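Local structure of alkaline phosphatase (Antarctic bacterium tab5, 2W5V) at the interface of chains A and B. The protein hydrolyses phosphate monoesters through a phosphoserine intermediate, using two zinc ions and one magnesium ion. Sequence-based numbering; all coordinates share one arbitrary frame. Chains: chain A/B, Alkaline phosphatase.

Contact 1: the interface of chains A and B. Residues chain A 311, 325-328; chain B 79-81, 99.
B:Val81 packs on A:Tyr325, and its N-H donates to that residue's carbonyl. The B:Val81 side chain starts with CB, 3.6 Å from A:Tyr325 O, and then forks. Branch CG1, anti to the backbone N (chi1 176°), points over one face of the phenol ring; it lies 3.9 Å from the ring centroid, displaced toward the rim on the CD2 and CE2 side, a CH-pi contact. Branch CG2 turns the other way and ends 4.0 Å from A:Ala311 CA. At the backbone of the same residue, N donates a hydrogen bond of 3.0 Å to A:Tyr325 O. B:Asp80 N donates a longer one, 3.3 Å, to A:Thr326 O. The two successive backbone amides of chain B thus engage two successive carbonyls of chain A. Beyond them, the side chains of B:Asp80 and A:Ile328 cross at about a right angle, CB touching CG1 at 3.8 Å, while carboxylate oxygen OD2 reaches A:Ile328 N through water 1. The amide nitrogen ND2 of B:Asn99 borders the CB and CD2 side of A:Tyr325 and donates to B:Val81 O at 3.1 Å, with the acceptor in the amide plane; B:Asn99 N binds B:Glu79 OE1, bracing the loop 79-81. That loop lies between strand 68-73 and helix 86-93, shortly before the nucleophile Ser84; the chain A segment follows strand 322-324 and, with strand 311-314, appears to form part of a projecting hairpin that lies against the partner subunit.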
# COMPACT_ATOMS: atom_id res chain seq x y z
N ALA A 311 -5.97 11.66 -12.79
CA ALA A 311 -6.14 11.78 -14.23
C ALA A 311 -5.70 13.16 -14.65
O ALA A 311 -5.87 14.12 -13.91
CB ALA A 311 -7.59 11.56 -14.61
N TYR A 325 -8.79 10.42 -18.46
CA TYR A 325 -8.29 9.21 -17.79
C TYR A 325 -7.22 8.48 -18.58
O TYR A 325 -6.60 7.54 -18.06
CB TYR A 325 -9.45 8.25 -17.49
CG TYR A 325 -10.19 8.55 -16.21
CD1 TYR A 325 -10.33 9.86 -15.75
CD2 TYR A 325 -10.76 7.53 -15.46
CE1 TYR A 325 -11.01 10.13 -14.58
CE2 TYR A 325 -11.44 7.80 -14.29
CZ TYR A 325 -11.56 9.10 -13.85
OH TYR A 325 -12.24 9.37 -12.68
N THR A 326 -6.98 8.88 -19.82
CA THR A 326 -5.95 8.20 -20.61
C THR A 326 -4.55 8.48 -20.08
O THR A 326 -3.66 7.64 -20.23
CB THR A 326 -6.01 8.58 -22.11
OG1 THR A 326 -5.80 9.99 -22.26
CG2 THR A 326 -7.36 8.21 -22.70
N GLU A 327 -4.36 9.64 -19.45
CA GLU A 327 -3.05 10.03 -18.95
C GLU A 327 -3.07 10.47 -17.49
O GLU A 327 -4.11 10.88 -16.97
CB GLU A 327 -2.46 11.16 -19.80
CG GLU A 327 -2.23 10.80 -21.26
CD GLU A 327 -1.77 11.98 -22.09
OE1 GLU A 327 -2.32 12.18 -23.19
OE2 GLU A 327 -0.88 12.73 -21.63
N ILE A 328 -1.91 10.40 -16.84
CA ILE A 328 -1.78 10.79 -15.44
C ILE A 328 -1.25 12.21 -15.29
O ILE A 328 -0.33 12.63 -16.00
CB ILE A 328 -0.83 9.82 -14.71
CG1 ILE A 328 -1.48 8.44 -14.58
CG2 ILE A 328 -0.42 10.39 -13.34
CD1 ILE A 328 -0.48 7.32 -14.36
N GLU B 79 -6.40 3.09 -20.97
CA GLU B 79 -6.29 4.26 -20.10
C GLU B 79 -5.39 4.01 -18.89
O GLU B 79 -5.52 2.97 -18.24
CB GLU B 79 -7.69 4.67 -19.63
CG GLU B 79 -8.62 5.20 -20.74
CD GLU B 79 -9.66 4.19 -21.22
OE1 GLU B 79 -9.61 3.00 -20.81
OE2 GLU B 79 -10.53 4.59 -22.03
N ASP B 80 -4.50 4.95 -18.58
CA ASP B 80 -3.68 4.83 -17.37
C ASP B 80 -4.53 4.78 -16.11
O ASP B 80 -4.21 4.07 -15.16
CB ASP B 80 -2.67 5.98 -17.26
CG ASP B 80 -1.46 5.81 -18.16
OD1 ASP B 80 -1.15 4.66 -18.55
OD2 ASP B 80 -0.82 6.83 -18.49
N VAL B 81 -5.61 5.55 -16.09
CA VAL B 81 -6.48 5.57 -14.92
C VAL B 81 -7.74 4.78 -15.23
O VAL B 81 -8.52 5.16 -16.10
CB VAL B 81 -6.90 7.01 -14.53
CG1 VAL B 81 -7.89 6.97 -13.36
CG2 VAL B 81 -5.67 7.84 -14.15
N ASN B 99 -12.05 1.20 -20.49
CA ASN B 99 -12.96 1.79 -19.51
C ASN B 99 -14.39 1.77 -20.03
O ASN B 99 -14.64 2.13 -21.18
CB ASN B 99 -12.57 3.24 -19.14
CG ASN B 99 -11.33 3.30 -18.24
OD1 ASN B 99 -10.77 2.27 -17.85
ND2 ASN B 99 -10.89 4.52 -17.91
O HOH W 1 0.38 9.34 -18.28

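Contact 2: the interface of chains A and B. Residues chain A 306, 308, 331-333; chain B 306, 308, 331-333.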
# COMPACT_ATOMS: atom_id res chain seq x y z
N GLY A 306 0.55 14.07 0.08
CA GLY A 306 -0.68 13.53 -0.48
C GLY A 306 -0.56 13.31 -1.98
O GLY A 306 -1.54 13.43 -2.72
N THR A 308 -0.65 12.01 -5.57
CA THR A 308 -1.76 11.25 -6.17
C THR A 308 -1.57 11.15 -7.68
O THR A 308 -1.28 12.16 -8.34
CB THR A 308 -3.11 11.96 -5.88
OG1 THR A 308 -3.34 11.98 -4.48
CG2 THR A 308 -4.28 11.24 -6.57
N THR A 331 -0.77 15.04 -8.65
CA THR A 331 -1.25 16.15 -7.83
C THR A 331 -0.92 15.94 -6.36
O THR A 331 -0.52 14.84 -5.95
CB THR A 331 -2.78 16.36 -8.00
OG1 THR A 331 -3.48 15.20 -7.54
CG2 THR A 331 -3.13 16.61 -9.46
N PHE A 332 -1.08 17.00 -5.57
CA PHE A 332 -0.81 16.95 -4.14
C PHE A 332 -1.95 17.61 -3.39
O PHE A 332 -2.66 18.46 -3.96
CB PHE A 332 0.47 17.71 -3.79
CG PHE A 332 1.71 17.19 -4.46
CD1 PHE A 332 2.56 16.31 -3.80
CD2 PHE A 332 2.06 17.61 -5.74
CE1 PHE A 332 3.73 15.84 -4.40
CE2 PHE A 332 3.23 17.16 -6.35
CZ PHE A 332 4.07 16.27 -5.68
N SER A 333 -2.13 17.27 -2.12
CA SER A 333 -3.17 17.91 -1.32
C SER A 333 -2.63 18.55 -0.04
O SER A 333 -3.38 19.20 0.68
CB SER A 333 -4.26 16.91 -0.97
OG SER A 333 -3.74 15.89 -0.15
N GLY B 306 -7.70 10.97 -4.18
CA GLY B 306 -6.41 11.32 -3.61
C GLY B 306 -6.56 11.55 -2.11
O GLY B 306 -5.91 12.42 -1.54
N THR B 308 -6.14 11.66 1.66
CA THR B 308 -4.87 11.77 2.37
C THR B 308 -5.09 12.04 3.86
O THR B 308 -5.91 12.89 4.23
CB THR B 308 -4.01 12.88 1.75
OG1 THR B 308 -3.74 12.53 0.38
CG2 THR B 308 -2.71 13.06 2.50
N THR B 331 -7.65 15.22 3.65
CA THR B 331 -7.69 16.11 2.50
C THR B 331 -7.85 15.29 1.22
O THR B 331 -7.68 14.06 1.22
CB THR B 331 -6.41 16.97 2.38
OG1 THR B 331 -5.26 16.11 2.33
CG2 THR B 331 -6.27 17.91 3.58
N PHE B 332 -8.18 15.97 0.12
CA PHE B 332 -8.36 15.33 -1.18
C PHE B 332 -7.66 16.20 -2.22
O PHE B 332 -7.46 17.39 -1.99
CB PHE B 332 -9.84 15.28 -1.55
CG PHE B 332 -10.68 14.42 -0.65
CD1 PHE B 332 -10.90 13.09 -0.96
CD2 PHE B 332 -11.30 14.96 0.47
CE1 PHE B 332 -11.70 12.30 -0.16
CE2 PHE B 332 -12.09 14.17 1.28
CZ PHE B 332 -12.30 12.84 0.96
N SER B 333 -7.34 15.62 -3.37
CA SER B 333 -6.69 16.40 -4.42
C SER B 333 -7.35 16.25 -5.79
O SER B 333 -6.95 16.92 -6.73
CB SER B 333 -5.21 16.02 -4.53
OG SER B 333 -5.06 14.71 -5.04
O HOH W 2 -4.01 14.15 -2.31
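A:Ser333 and B:Ser333 meet near the two-fold axis, each pushing its hydroxymethyl group into the opposite subunit. Among the direct polar contacts, A:Ser333 OG hydrogen-bonds B:Thr331 OG1 at 2.9 Å, and the twin pair, B:Ser333 OG with A:Thr331 OG1, measures 3.0 Å; the donor in each is not decided. The serine hydroxyl sits between its own backbone N and carbonyl carbon (chi1 64° in A:Ser333, 70° in B:Ser333), a turn that brings it tip to tip with the threonine hydroxyl. Each Ser333 OG also has a weak contact with the Thr308 OG1 of the partner. Within each subunit Thr308 OG1 donates to Gly306 O at 2.9 Å, from outside the carbonyl plane, which probably directs that hydroxyl's hydrogen. Water-mediated contacts converge on water 2, close to the axis: it is 2.6 Å from A:Gly306 O and 2.7 Å from B:Gly306 O, and also meets the Ser333 and Thr308 hydroxyls of both chains. With so many neighbours, its hydrogens may be shared among several arrangements. Apolar contacts include A:Gly306 CA with the methyl CG2 of B:Thr308, 3.6 Å apart, and the two Ser333 CB atoms, which approach to 3.8 Å. Gly306 and Thr308 lie in the loop between strands 303-304 and 311-314, just after the zinc ligands Asp301 and His302; residues 331-333 lie in the loop between strand residue 328 and strand 337-338.

Contact 3: the interface of chains A and B. Residues chain A 75, 80-81, 338-340; chain B 55, 309-310, 328.
An antiparallel beta bridge between A:Ser338 and B:Ala310 joins the subunits of this alkaline phosphatase at the end of strand 337-338, whose first residue, His337, is a zinc ligand; B:Ala310 lies just before strand 311-314. Alongside the bridge, A:Ala339 N donates to B:Leu309 O at 2.9 Å, and water 3 links A:Ser338 OG to B:Leu309 N. The second half of the contact is built around the loop residue B:Tyr55. Its side chain leaves with CG anti to the carbonyl carbon (chi1 -65°), which carries the phenol group to chain A. There the hydroxyl OH hydrogen-bonds A:Ser75 OG at 2.8 Å, with the serine oxygen at the edge of the ring and in its plane. A:Ser75 OG in turn donates to A:Asp80 O at 2.7 Å, so this backbone carbonyl orients the serine hydroxyl and probably leaves its oxygen to accept from the phenol. Water 4, also in the ring plane, is 2.8 Å from B:Tyr55 OH and passes the contact on to A:Ala339 O. The carboxylate of A:Asp80 runs antiparallel beside the ring, OD1 at its edge, the two planes 72° apart. Over one ring face lies B:Ile328 CD1 of the same subunit, 3.5 Å above the plane, and that methyl also touches A:Ala339 CB at 3.8 Å, which in turn lies 3.9 Å from B:Tyr55 CZ.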
# COMPACT_ATOMS: atom_id res chain seq x y z
N SER A 75 2.50 6.25 13.24
CA SER A 75 2.29 7.27 14.27
C SER A 75 3.39 7.24 15.34
O SER A 75 3.95 6.19 15.63
CB SER A 75 0.92 7.09 14.93
OG SER A 75 -0.11 7.40 14.01
N ASP A 80 -0.27 11.59 15.77
CA ASP A 80 -0.83 10.75 14.72
C ASP A 80 0.02 10.81 13.45
O ASP A 80 0.20 9.80 12.77
CB ASP A 80 -2.27 11.16 14.39
CG ASP A 80 -3.30 10.54 15.33
OD1 ASP A 80 -2.92 9.68 16.15
OD2 ASP A 80 -4.49 10.90 15.24
N VAL A 81 0.51 12.00 13.14
CA VAL A 81 1.38 12.19 11.98
C VAL A 81 2.84 12.29 12.42
O VAL A 81 3.22 13.20 13.15
CB VAL A 81 0.98 13.45 11.17
CG1 VAL A 81 1.84 13.58 9.91
CG2 VAL A 81 -0.51 13.39 10.80
N SER A 338 1.74 12.73 5.93
CA SER A 338 0.43 12.11 6.22
C SER A 338 0.59 10.77 6.93
O SER A 338 1.67 10.19 6.94
CB SER A 338 -0.41 11.95 4.94
OG SER A 338 0.10 10.94 4.09
N ALA A 339 -0.50 10.26 7.51
CA ALA A 339 -0.43 9.12 8.42
C ALA A 339 -0.89 7.80 7.80
O ALA A 339 -1.27 6.88 8.50
CB ALA A 339 -1.24 9.39 9.70
N THR A 340 -0.87 7.72 6.48
CA THR A 340 -1.24 6.46 5.84
C THR A 340 -0.30 5.33 6.28
O THR A 340 0.88 5.58 6.58
CB THR A 340 -1.22 6.58 4.32
OG1 THR A 340 -1.52 5.30 3.73
CG2 THR A 340 0.16 7.04 3.83
N TYR B 55 -7.58 4.78 12.38
CA TYR B 55 -7.66 6.04 13.12
C TYR B 55 -9.08 6.48 13.43
O TYR B 55 -9.32 7.22 14.40
CB TYR B 55 -6.95 7.16 12.36
CG TYR B 55 -5.46 6.95 12.22
CD1 TYR B 55 -4.94 6.26 11.14
CD2 TYR B 55 -4.58 7.41 13.19
CE1 TYR B 55 -3.59 6.06 11.00
CE2 TYR B 55 -3.21 7.21 13.07
CZ TYR B 55 -2.72 6.52 11.97
OH TYR B 55 -1.37 6.30 11.81
N LEU B 309 -4.38 11.31 4.71
CA LEU B 309 -4.49 11.48 6.16
C LEU B 309 -3.51 12.57 6.63
O LEU B 309 -2.56 12.31 7.38
CB LEU B 309 -4.23 10.16 6.89
CG LEU B 309 -5.26 9.07 6.58
CD1 LEU B 309 -4.89 7.76 7.25
CD2 LEU B 309 -6.65 9.52 7.02
N ALA B 310 -3.76 13.79 6.17
CA ALA B 310 -2.89 14.93 6.45
C ALA B 310 -3.01 15.39 7.89
O ALA B 310 -3.98 15.05 8.58
CB ALA B 310 -3.23 16.10 5.50
N ILE B 328 -5.26 14.24 12.78
CA ILE B 328 -5.44 14.10 11.34
C ILE B 328 -6.61 14.92 10.82
O ILE B 328 -7.70 14.91 11.40
CB ILE B 328 -5.67 12.62 10.97
CG1 ILE B 328 -4.39 11.81 11.19
CG2 ILE B 328 -6.13 12.50 9.52
CD1 ILE B 328 -4.61 10.30 11.19
O HOH W 3 -2.25 9.60 3.54
O HOH W 4 0.19 4.91 9.90

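The centres of the C-alpha atoms of contact 1 and contact 2 lie about 17 Å apart, those of contact 2 and contact 3 about 13 Å, and those of contact 1 and contact 3 about 28 Å. Contact 2 occupies the two-fold axis between the others. Asp80, Val81 and Ile328 serve in both contact 1 and contact 3 with the chains exchanged, and the loop before strand 311-314 supplies contact 2 and contact 3. These segments neighbour Ser84 and the zinc ligands Asp301, His302 and His337, so the dimer, typical of the family, may help to steady both active sites.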